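Spermidine synthase (Corynebacterium glutamicum ATCC 13032, PDB 3GJY) probably transfers an aminopropyl group from decarboxylated S-adenosylmethionine to putrescine, making spermidine in polyamine biosynthesis. Local coordinates at residues A[79-83]-A[84-88]; A[105-108]-A[109-113]; A[153-157]-A[158-162]. All coordinates share one frame; numbering follows the deposited sequence. Where two conformers were deposited one is given.

Contact 1 of 3, residues A[79-83]-A[84-88]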
loop_
_atom_site.group_PDB
_atom_site.type_symbol
_atom_site.label_atom_id
_atom_site.label_comp_id
_atom_site.label_asym_id
_atom_site.label_seq_id
_atom_site.Cartn_x
_atom_site.Cartn_y
_atom_site.Cartn_z
ATOM N N ARG A 79 8.801 5.465 5.075
ATOM C CA ARG A 79 9.611 5.904 6.240
ATOM C C ARG A 79 10.523 7.051 5.839
ATOM O O ARG A 79 10.706 8.008 6.607
ATOM C CB ARG A 79 10.454 4.771 6.832
ATOM C CG ARG A 79 9.610 3.753 7.623
ATOM C CD ARG A 79 10.486 2.620 8.090
ATOM N NE ARG A 79 11.490 3.050 9.051
ATOM C CZ ARG A 79 12.300 2.199 9.672
ATOM N NH1 ARG A 79 12.223 0.894 9.402
ATOM N NH2 ARG A 79 13.196 2.649 10.544
ATOM N N ALA A 80 11.105 6.979 4.638
ATOM C CA ALA A 80 11.984 8.085 4.205
ATOM C C ALA A 80 11.209 9.422 4.194
ATOM O O ALA A 80 11.710 10.462 4.638
ATOM C CB ALA A 80 12.614 7.782 2.836
ATOM N N PHE A 81 9.985 9.369 3.689
ATOM C CA PHE A 81 9.165 10.546 3.598
ATOM C C PHE A 81 8.724 11.022 4.989
ATOM O O PHE A 81 8.841 12.211 5.312
ATOM C CB PHE A 81 7.932 10.231 2.748
ATOM C CG PHE A 81 7.060 11.440 2.481
ATOM C CD1 PHE A 81 7.184 12.142 1.287
ATOM C CD2 PHE A 81 6.156 11.902 3.424
ATOM C CE1 PHE A 81 6.379 13.248 1.011
ATOM C CE2 PHE A 81 5.371 13.035 3.163
ATOM C CZ PHE A 81 5.509 13.696 1.953
ATOM N N ILE A 82 8.182 10.115 5.803
ATOM C CA ILE A 82 7.694 10.475 7.129
ATOM C C ILE A 82 8.849 11.051 7.958
ATOM O O ILE A 82 8.689 12.053 8.660
ATOM C CB ILE A 82 7.083 9.227 7.836
ATOM C CG1 ILE A 82 5.788 8.778 7.128
ATOM C CG2 ILE A 82 6.837 9.481 9.344
ATOM C CD1 ILE A 82 5.396 7.345 7.450
ATOM N N ASP A 83 9.996 10.392 7.904
ATOM C CA ASP A 83 11.134 10.846 8.704
ATOM C C ASP A 83 11.581 12.248 8.311
ATOM O O ASP A 83 11.999 13.032 9.165
ATOM C CB ASP A 83 12.294 9.861 8.599
ATOM C CG ASP A 83 11.992 8.530 9.275
ATOM O OD1 ASP A 83 10.989 8.421 10.039
ATOM O OD2 ASP A 83 12.778 7.600 9.024
ATOM N N ALA A 84 11.537 12.546 7.025
ATOM C CA ALA A 84 11.960 13.861 6.546
ATOM C C ALA A 84 10.937 14.962 6.747
ATOM O O ALA A 84 11.334 16.119 6.937
ATOM C CB ALA A 84 12.321 13.771 5.086
ATOM N N HIS A 85 9.644 14.627 6.683
ATOM C CA HIS A 85 8.627 15.674 6.525
ATOM C C HIS A 85 7.527 15.736 7.551
ATOM O O HIS A 85 6.824 16.743 7.599
ATOM C CB HIS A 85 7.965 15.542 5.161
ATOM C CG HIS A 85 8.931 15.598 4.029
ATOM N ND1 HIS A 85 9.780 16.669 3.821
ATOM C CD2 HIS A 85 9.191 14.707 3.042
ATOM C CE1 HIS A 85 10.501 16.443 2.734
ATOM N NE2 HIS A 85 10.168 15.262 2.242
ATOM N N GLN A 86 7.326 14.674 8.328
ATOM C CA GLN A 86 6.141 14.616 9.184
ATOM C C GLN A 86 6.497 14.377 10.635
ATOM O O GLN A 86 7.638 14.070 10.968
ATOM C CB GLN A 86 5.156 13.529 8.665
ATOM C CG GLN A 86 4.635 13.907 7.265
ATOM C CD GLN A 86 3.742 12.856 6.686
ATOM O OE1 GLN A 86 4.082 11.677 6.714
ATOM N NE2 GLN A 86 2.619 13.272 6.129
ATOM N N ASP A 87 5.515 14.551 11.499
ATOM C CA ASP A 87 5.698 14.404 12.937
ATOM C C ASP A 87 5.174 13.025 13.341
ATOM O O ASP A 87 3.958 12.776 13.412
ATOM C CB ASP A 87 4.937 15.533 13.644
ATOM C CG ASP A 87 5.114 15.515 15.152
ATOM O OD1 ASP A 87 5.622 14.492 15.692
ATOM O OD2 ASP A 87 4.722 16.525 15.786
ATOM N N ALA A 88 6.105 12.101 13.592
ATOM C CA ALA A 88 5.753 10.732 13.935
ATOM C C ALA A 88 4.910 10.613 15.190
ATOM O O ALA A 88 4.177 9.626 15.350
ATOM C CB ALA A 88 7.035 9.877 14.077
HETATM O O HOH W 1 10.243 14.931 10.344
#
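Ala84 begins the closing turn of helix 69-85 by touching Ala80, four residues back. Its backbone N gives a hydrogen bond to Ala80 O, and its CB rests 3.4 Å from the same oxygen. His85 comes next and repeats the pattern. Its N is bonded to Phe81 O at 2.9 Å, with a second, weak bond to Ile82 O. The side chains of this pair also meet. The two rings form a T-shaped stack, in which the imidazole edge is turned to the face of the Phe81 ring. CD2 of His85 stands over the centre of that ring, and its nearest atom there is Phe81 CD1 at 3.7 Å. The planes are inclined at 62°. Phe81 CG is anti to its backbone N (chi1 -175°), and this swings the ring toward the helix end, where His85 can settle on it.

Gln86 is the first residue to leave helical geometry, but its N still bonds to Ile82 O at 3.0 Å. Its side chain is extended beyond CG and passes the rim of the Phe81 ring. The amide carbon CD lies in the ring plane, 3.9 Å from Phe81 CE2. The amide plane stands almost upright to the ring, at 88°. OE1 is turned to Ile82 CG1 at 3.4 Å and is buried without a polar partner in the model. NE2 instead donates to Asp161 O in strand 160-165, at the break in that strand. A water donates to Asp83 O and to Gln86 O, at 2.8 Å from each.

The arrangement is a helix C-terminus: i to i+4 backbone bonds run to the last turn, side chains four and five residues apart pack together, and a water joins carbonyls at the end.

Contact 2 of 3, residues A[105-108]-A[109-113]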
loop_
_atom_site.group_PDB
_atom_site.type_symbol
_atom_site.label_atom_id
_atom_site.label_comp_id
_atom_site.label_asym_id
_atom_site.label_seq_id
_atom_site.Cartn_x
_atom_site.Cartn_y
_atom_site.Cartn_z
ATOM N N ARG A 105 0.564 -3.068 11.232
ATOM C CA ARG A 105 1.335 -3.623 12.357
ATOM C C ARG A 105 2.805 -3.159 12.309
ATOM O O ARG A 105 3.423 -2.834 13.338
ATOM C CB ARG A 105 1.213 -5.147 12.274
ATOM C CG ARG A 105 2.083 -5.968 13.245
ATOM C CD ARG A 105 1.754 -7.437 13.014
ATOM N NE ARG A 105 2.585 -8.380 13.769
ATOM C CZ ARG A 105 3.591 -9.081 13.259
ATOM N NH1 ARG A 105 3.999 -8.899 12.001
ATOM N NH2 ARG A 105 4.171 -9.984 14.028
ATOM N N TYR A 106 3.361 -3.129 11.095
ATOM C CA TYR A 106 4.731 -2.674 10.902
ATOM C C TYR A 106 4.890 -1.205 11.308
ATOM O O TYR A 106 5.759 -0.848 12.122
ATOM C CB TYR A 106 5.093 -2.867 9.416
ATOM C CG TYR A 106 6.454 -2.337 9.077
ATOM C CD1 TYR A 106 7.595 -3.138 9.220
ATOM C CD2 TYR A 106 6.620 -1.039 8.626
ATOM C CE1 TYR A 106 8.860 -2.645 8.920
ATOM C CE2 TYR A 106 7.886 -0.513 8.349
ATOM C CZ TYR A 106 9.007 -1.328 8.507
ATOM O OH TYR A 106 10.249 -0.818 8.219
ATOM N N PHE A 107 4.034 -0.339 10.732
ATOM C CA PHE A 107 4.147 1.084 11.040
ATOM C C PHE A 107 3.830 1.381 12.487
ATOM O O PHE A 107 4.385 2.314 13.069
ATOM C CB PHE A 107 3.293 1.955 10.107
ATOM C CG PHE A 107 3.871 2.074 8.728
ATOM C CD1 PHE A 107 5.041 2.760 8.523
ATOM C CD2 PHE A 107 3.300 1.399 7.668
ATOM C CE1 PHE A 107 5.599 2.847 7.239
ATOM C CE2 PHE A 107 3.868 1.454 6.387
ATOM C CZ PHE A 107 5.025 2.189 6.181
ATOM N N ALA A 108 2.916 0.609 13.067
ATOM C CA ALA A 108 2.592 0.810 14.493
ATOM C C ALA A 108 3.823 0.547 15.384
ATOM O O ALA A 108 4.000 1.197 16.433
ATOM C CB ALA A 108 1.438 -0.050 14.920
ATOM N N ASP A 109 4.685 -0.382 14.961
ATOM C CA ASP A 109 5.881 -0.645 15.762
ATOM C C ASP A 109 7.010 0.367 15.507
ATOM O O ASP A 109 7.682 0.830 16.443
ATOM C CB ASP A 109 6.402 -2.060 15.501
ATOM C CG ASP A 109 7.432 -2.477 16.533
ATOM O OD1 ASP A 109 7.048 -2.618 17.715
ATOM O OD2 ASP A 109 8.611 -2.649 16.163
ATOM N N VAL A 110 7.199 0.714 14.234
ATOM C CA VAL A 110 8.219 1.705 13.865
ATOM C C VAL A 110 7.908 3.080 14.479
ATOM O O VAL A 110 8.821 3.774 14.963
ATOM C CB VAL A 110 8.336 1.825 12.349
ATOM C CG1 VAL A 110 9.278 2.978 11.932
ATOM C CG2 VAL A 110 8.862 0.501 11.791
ATOM N N TYR A 111 6.621 3.421 14.487
ATOM C CA TYR A 111 6.143 4.694 14.990
ATOM C C TYR A 111 5.147 4.407 16.098
ATOM O O TYR A 111 3.941 4.281 15.858
ATOM C CB TYR A 111 5.492 5.468 13.843
ATOM C CG TYR A 111 6.413 5.761 12.675
ATOM C CD1 TYR A 111 7.548 6.578 12.855
ATOM C CD2 TYR A 111 6.148 5.238 11.407
ATOM C CE1 TYR A 111 8.429 6.865 11.804
ATOM C CE2 TYR A 111 7.008 5.519 10.316
ATOM C CZ TYR A 111 8.154 6.333 10.531
ATOM O OH TYR A 111 8.963 6.641 9.475
ATOM N N PRO A 112 5.642 4.247 17.342
ATOM C CA PRO A 112 4.784 3.694 18.399
ATOM C C PRO A 112 3.655 4.587 18.889
ATOM O O PRO A 112 2.796 4.111 19.657
ATOM C CB PRO A 112 5.781 3.362 19.528
ATOM C CG PRO A 112 6.987 4.168 19.237
ATOM C CD PRO A 112 7.058 4.338 17.752
ATOM N N GLN A 113 3.638 5.841 18.434
ATOM C CA GLN A 113 2.551 6.781 18.734
ATOM C C GLN A 113 1.606 6.961 17.556
ATOM O O GLN A 113 0.631 7.719 17.651
ATOM C CB GLN A 113 3.124 8.132 19.158
ATOM C CG GLN A 113 3.955 8.043 20.433
ATOM C CD GLN A 113 4.577 9.359 20.822
ATOM O OE1 GLN A 113 5.631 9.747 20.314
ATOM N NE2 GLN A 113 3.938 10.046 21.745
#
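This is a local contact in the last turn of helix 102-110, where Tyr106 meets Val110 and Phe107 meets Tyr111. The helix is the crossover of the beta-alpha-beta unit made with strands 92-96 and 115-120. Such units build the Rossmann-like sheet of AdoMet-dependent transferases.

The backbone sets the spacing. Val110 N hydrogen-bonds to Tyr106 O at 3.0 Å, and the bond is close to straight, with an N-H...O angle of 169°. Tyr111 N hydrogen-bonds to Phe107 O at 2.9 Å, although Tyr111 has already left helical geometry. Asp109 N bonds to Arg105 O at 3.2 Å and adds a weak bond to Tyr106 O. Past the last turn, Pro112 CA makes a C-H...O contact with Ala108 O at 3.3 Å.

The side chains follow the same four-residue steps. Val110 CG2 sits over one face of the Tyr106 ring in a CH-pi contact, 4.0 Å from the centroid. It is shifted toward the CE2 and CZ side, with CE2 the nearest atom. This methyl is anti to the carbonyl carbon, while CG1 is anti to the backbone N (chi1 173°) and lies over the centre of one face of the Tyr111 ring. Phe107 and Tyr111 lie side by side and point the same way. Tyr111 CE2 meets the edge of the Phe107 ring, 3.8 Å from CD1.

Phe107 packs on Ile93 and His95 of strand 92-96 and on Asn116 of strand 115-120. On the side of helix 69-85, the hydroxyl of Tyr106 hydrogen-bonds to Arg79 NH1 and that of Tyr111 to Asp83 OD1. Arg105 forms a salt bridge with Asp134 beyond helix 123-132, and Asp109 OD2 hydrogen-bonds to Gln64 in the loop before helix 69-85.

Contact 3 of 3, residues A[153-157]-A[158-162]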
loop_
_atom_site.group_PDB
_atom_site.type_symbol
_atom_site.label_atom_id
_atom_site.label_comp_id
_atom_site.label_asym_id
_atom_site.label_seq_id
_atom_site.Cartn_x
_atom_site.Cartn_y
_atom_site.Cartn_z
ATOM N N GLU A 153 -14.349 8.430 -0.245
ATOM C CA GLU A 153 -15.267 9.506 -0.639
ATOM C C GLU A 153 -15.727 10.332 0.544
ATOM O O GLU A 153 -16.085 11.520 0.361
ATOM C CB GLU A 153 -16.503 8.925 -1.321
ATOM C CG GLU A 153 -16.167 8.312 -2.663
ATOM C CD GLU A 153 -17.354 7.796 -3.439
ATOM O OE1 GLU A 153 -18.504 8.081 -3.029
ATOM O OE2 GLU A 153 -17.137 7.108 -4.457
ATOM N N SER A 154 -15.738 9.732 1.745
ATOM C CA SER A 154 -16.153 10.494 2.919
ATOM C C SER A 154 -15.027 11.165 3.699
ATOM O O SER A 154 -15.285 11.832 4.700
ATOM C CB SER A 154 -17.036 9.647 3.845
ATOM O OG SER A 154 -18.369 9.651 3.364
ATOM N N PHE A 155 -13.766 11.041 3.224
ATOM C CA PHE A 155 -12.669 11.718 3.912
ATOM C C PHE A 155 -13.007 13.204 4.064
ATOM O O PHE A 155 -13.397 13.868 3.088
ATOM C CB PHE A 155 -11.366 11.654 3.091
ATOM C CG PHE A 155 -10.668 10.303 3.040
ATOM C CD1 PHE A 155 -10.851 9.319 4.010
ATOM C CD2 PHE A 155 -9.773 10.074 2.004
ATOM C CE1 PHE A 155 -10.152 8.095 3.920
ATOM C CE2 PHE A 155 -9.075 8.876 1.911
ATOM C CZ PHE A 155 -9.270 7.886 2.862
ATOM N N THR A 156 -12.778 13.734 5.259
ATOM C CA THR A 156 -12.845 15.184 5.477
ATOM C C THR A 156 -11.417 15.791 5.372
ATOM O O THR A 156 -10.397 15.071 5.381
ATOM C CB THR A 156 -13.456 15.498 6.850
ATOM O OG1 THR A 156 -12.655 14.893 7.865
ATOM C CG2 THR A 156 -14.870 14.957 6.963
ATOM N N PRO A 157 -11.318 17.114 5.252
ATOM C CA PRO A 157 -9.997 17.686 5.035
ATOM C C PRO A 157 -8.983 17.458 6.130
ATOM O O PRO A 157 -9.282 17.551 7.318
ATOM C CB PRO A 157 -10.281 19.178 4.869
ATOM C CG PRO A 157 -11.651 19.211 4.342
ATOM C CD PRO A 157 -12.379 18.136 5.108
ATOM N N ALA A 158 -7.766 17.120 5.712
ATOM C CA ALA A 158 -6.626 17.024 6.643
ATOM C C ALA A 158 -6.938 16.102 7.814
ATOM O O ALA A 158 -6.607 16.382 8.974
ATOM C CB ALA A 158 -6.224 18.420 7.130
ATOM N N SER A 159 -7.545 14.964 7.480
ATOM C CA SER A 159 -7.937 13.945 8.461
ATOM C C SER A 159 -6.954 12.799 8.615
ATOM O O SER A 159 -7.127 11.955 9.494
ATOM C CB SER A 159 -9.348 13.464 8.120
ATOM O OG SER A 159 -9.395 13.017 6.761
ATOM N N ARG A 160 -5.927 12.769 7.770
ATOM C CA ARG A 160 -4.871 11.713 7.851
ATOM C C ARG A 160 -3.580 12.239 7.236
ATOM O O ARG A 160 -3.637 13.143 6.403
ATOM C CB ARG A 160 -5.338 10.407 7.154
ATOM C CG ARG A 160 -5.790 10.623 5.710
ATOM C CD ARG A 160 -7.064 9.881 5.375
ATOM N NE ARG A 160 -8.229 10.357 6.080
ATOM C CZ ARG A 160 -9.101 9.628 6.800
ATOM N NH1 ARG A 160 -10.138 10.251 7.311
ATOM N NH2 ARG A 160 -8.958 8.334 7.059
ATOM N N ASP A 161 -2.441 11.629 7.586
ATOM C CA ASP A 161 -1.145 12.112 7.100
ATOM C C ASP A 161 -0.596 11.293 5.977
ATOM O O ASP A 161 0.167 11.812 5.152
ATOM C CB ASP A 161 -0.158 12.112 8.260
ATOM C CG ASP A 161 -0.672 12.958 9.383
ATOM O OD1 ASP A 161 -0.796 14.188 9.210
ATOM O OD2 ASP A 161 -1.021 12.414 10.429
ATOM N N VAL A 162 -0.987 10.010 5.931
ATOM C CA VAL A 162 -0.499 9.077 4.925
ATOM C C VAL A 162 -1.664 8.186 4.561
ATOM O O VAL A 162 -2.375 7.737 5.443
ATOM C CB VAL A 162 0.673 8.182 5.489
ATOM C CG1 VAL A 162 1.165 7.255 4.408
ATOM C CG2 VAL A 162 1.822 9.033 6.062
#
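Ser159 OG is held by the Thr156 carbonyl and by two nitrogens of Arg160, at the end of a type II beta turn, Thr156 to Ser159, that leads from helix 148-153 into strand 160-165. The hydroxyl donates to Thr156 O at 2.7 Å, so a side chain ties the two ends of the turn together. It accepts from Arg160 NH1 at 2.9 Å and from Arg160 NE at 3.0 Å. The side of the guanidinium, NE with NH1, meets this single oxygen, which lies close to the guanidinium plane. Ser159 OG stands between its own backbone N and carbonyl carbon (chi1 55°), which brings it back over the turn to the Thr156 carbonyl. Pro157 and Ala158 form the two corners, and Ala158 has a positive phi of 54°.

The arginine side chain folds back over the Phe155 ring. Its guanidinium is tilted only 23° from the ring plane. NE lies above the face, shifted toward the rim, and CZ comes within 3.3 Å of Phe155 CD1. NH2 has its own partner, Thr94 OG1 on the adjacent strand 92-96. Phe155 also packs on Thr94, so ring and guanidinium both meet Thr94 of that strand. Arg160 CD completes the overlap with a CH-pi contact, 3.9 Å from the centroid of the Phe155 ring.

From the N terminus, contact 1 closes the end of helix 69-85, contact 2 the end of helix 102-110, and contact 3 the turn from helix 148-153 into strand 160-165. They follow in series, so none nests in or crosses another. Contacts 1 and 2 touch: Ile82 packs on the Tyr111 hydroxyl, and two probable hydrogen bonds, Arg79 to Tyr106 and Asp83 to Tyr111, join helix 69-85 to the end of helix 102-110. Contact 1 also reaches contact 3: the Gln86 amide reaches the Asp161 carbonyl and Val162 packs on Ile82 and Gln86, tying the end of helix 69-85 to strand 160-165. Contacts 2 and 3 do not touch, their nearest atoms being about 7 Å apart.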